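Local coordinates for geranyl diphosphate synthase small subunit (Antirrhinum majus, PDB 3QKC) that serves as the small subunit of geranyl diphosphate synthase, an isoprenyl transferase that makes the ten-carbon monoterpene precursor, and probably supports a catalytic large subunit, at the interface of chains A and B. Sequence-based numbering; all coordinates share one arbitrary frame. Chains: chain A/B, Geranyl diphosphate synthase small subunit.

The interface of chains A and B. Residues chain A 84, 148-150, 154, 157; chain B 37, 110, 113-114, 117.
The imidazole of A:His84 and the carboxylate of B:Asp113 meet tip to tip and nearly coplanar, their planes 17° apart, with the carboxylate carbon at the edge of the ring and in its plane. Ring nitrogen ND1 of A:His84 makes a bent hydrogen bond of 3.0 Å to OD1 of B:Asp113; OD2 lies straight ahead of ND1 but is modelled too close for its length to carry meaning. Both side chains have CG anti to the carbonyl carbon (chi1 -80° and -69°), which turns the imidazole, near the C-terminal end of helix A 68-85, toward the carboxylate on helix B 105-124. A carboxylate so placed would probably favour a protonated, positively charged imidazole.

Next to this polar pair, helix A 153-160 packs on the same B helix. A:Val154 lays both methyls against the carbonyl O of B:Leu110: CG2 lies 3.9 Å from CB of B:Asp113 and 3.8 Å from the amide N of B:Gly114, whose lack of a side chain lets the valine come close, while CG1 lies 4.0 Å from CB of B:Leu110. B:Leu110 crosses A:Gln157 obliquely. Its CD2 sits 3.7 Å from CB of A:Gln157, on the aliphatic part of a chain extended beyond CG, and CD1 rests 3.7 Å from the backbone carbon C of the same residue. An alanine in place of B:Leu110 would remove CG and both methyls and would probably loosen the packing against A:Gln157, leaving its CB and backbone carbonyl against A:Val154.

At the far end of the patch, A:Met148, with CG anti to the backbone N and a chain bent further out, crosses B:Pro117 obliquely, its CB 3.8 Å from the ring carbon CG. A:Gly149 and A:Ser150 carry the chain on from A:Met148 toward B:Met37.

The patch, repeated by the two-fold axis, helps join two small subunits through helices of the all-helical isoprenyl synthase fold; this homodimer may stand in for the pairing with a large subunit.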
loop_
_atom_site.group_PDB
_atom_site.type_symbol
_atom_site.label_atom_id
_atom_site.label_comp_id
_atom_site.label_asym_id
_atom_site.label_seq_id
_atom_site.Cartn_x
_atom_site.Cartn_y
_atom_site.Cartn_z
ATOM N N HIS A 84 13.321 -1.722 1.744
ATOM C CA HIS A 84 13.617 -0.425 1.150
ATOM C C HIS A 84 14.713 0.359 1.865
ATOM O O HIS A 84 15.445 1.106 1.223
ATOM C CB HIS A 84 12.348 0.388 0.988
ATOM C CG HIS A 84 11.553 -0.004 -0.213
ATOM N ND1 HIS A 84 10.448 0.693 -0.633
ATOM C CD2 HIS A 84 11.731 -1.003 -1.110
ATOM C CE1 HIS A 84 9.965 0.135 -1.728
ATOM N NE2 HIS A 84 10.723 -0.900 -2.037
ATOM N N MET A 148 2.301 2.679 7.615
ATOM C CA MET A 148 3.253 2.602 6.515
ATOM C C MET A 148 3.663 4.005 6.076
ATOM O O MET A 148 4.798 4.212 5.667
ATOM C CB MET A 148 2.644 1.785 5.367
ATOM C CG MET A 148 3.601 1.307 4.266
ATOM S SD MET A 148 4.990 0.230 4.780
ATOM C CE MET A 148 6.280 1.534 4.768
ATOM N N GLY A 149 2.763 4.979 6.222
ATOM C CA GLY A 149 2.955 6.296 5.597
ATOM C C GLY A 149 3.468 7.470 6.409
ATOM O O GLY A 149 4.376 7.333 7.241
ATOM N N SER A 150 2.875 8.635 6.135
ATOM C CA SER A 150 3.280 9.939 6.684
ATOM C C SER A 150 3.097 10.105 8.194
ATOM O O SER A 150 3.648 11.039 8.795
ATOM C CB SER A 150 2.510 11.062 5.974
ATOM O OG SER A 150 2.258 10.738 4.611
ATOM N N VAL A 154 7.424 6.017 7.145
ATOM C CA VAL A 154 8.033 6.867 6.121
ATOM C C VAL A 154 8.389 8.255 6.708
ATOM O O VAL A 154 9.387 8.860 6.314
ATOM C CB VAL A 154 7.151 6.897 4.809
ATOM C CG1 VAL A 154 7.500 8.048 3.924
ATOM C CG2 VAL A 154 7.303 5.548 4.009
ATOM N N GLN A 157 11.616 7.326 8.534
ATOM C CA GLN A 157 12.726 7.177 7.599
ATOM C C GLN A 157 13.188 8.544 7.051
ATOM O O GLN A 157 14.387 8.764 6.863
ATOM C CB GLN A 157 12.358 6.243 6.454
ATOM C CG GLN A 157 11.952 4.809 6.844
ATOM C CD GLN A 157 11.454 4.040 5.632
ATOM O OE1 GLN A 157 11.040 4.638 4.645
ATOM N NE2 GLN A 157 11.519 2.721 5.689
ATOM N N MET B 37 5.732 14.626 -1.352
ATOM C CA MET B 37 4.471 13.917 -1.693
ATOM C C MET B 37 3.578 14.793 -2.561
ATOM O O MET B 37 3.003 14.331 -3.564
ATOM C CB MET B 37 3.699 13.446 -0.448
ATOM C CG MET B 37 2.525 12.484 -0.752
ATOM S SD MET B 37 1.605 11.885 0.706
ATOM C CE MET B 37 2.984 11.421 1.761
ATOM N N LEU B 110 11.195 6.924 -0.299
ATOM C CA LEU B 110 10.286 7.104 0.835
ATOM C C LEU B 110 8.938 7.637 0.419
ATOM O O LEU B 110 7.900 7.193 0.919
ATOM C CB LEU B 110 10.856 8.124 1.836
ATOM C CG LEU B 110 12.245 7.819 2.319
ATOM C CD1 LEU B 110 12.721 8.799 3.409
ATOM C CD2 LEU B 110 12.221 6.382 2.793
ATOM N N ASP B 113 6.811 5.124 -1.232
ATOM C CA ASP B 113 6.285 4.189 -0.243
ATOM C C ASP B 113 5.170 4.766 0.588
ATOM O O ASP B 113 4.280 4.025 1.014
ATOM C CB ASP B 113 7.394 3.651 0.658
ATOM C CG ASP B 113 8.328 2.735 -0.087
ATOM O OD1 ASP B 113 8.031 2.415 -1.262
ATOM O OD2 ASP B 113 9.348 2.330 0.483
ATOM N N GLY B 114 5.233 6.079 0.844
ATOM C CA GLY B 114 4.163 6.766 1.579
ATOM C C GLY B 114 2.924 6.935 0.736
ATOM O O GLY B 114 1.812 6.769 1.221
ATOM N N PRO B 117 0.110 3.539 0.433
ATOM C CA PRO B 117 -0.975 3.369 1.393
ATOM C C PRO B 117 -1.900 4.603 1.548
ATOM O O PRO B 117 -3.071 4.464 1.957
ATOM C CB PRO B 117 -0.239 3.086 2.710
ATOM C CG PRO B 117 1.075 3.768 2.558
ATOM C CD PRO B 117 1.426 3.592 1.096
#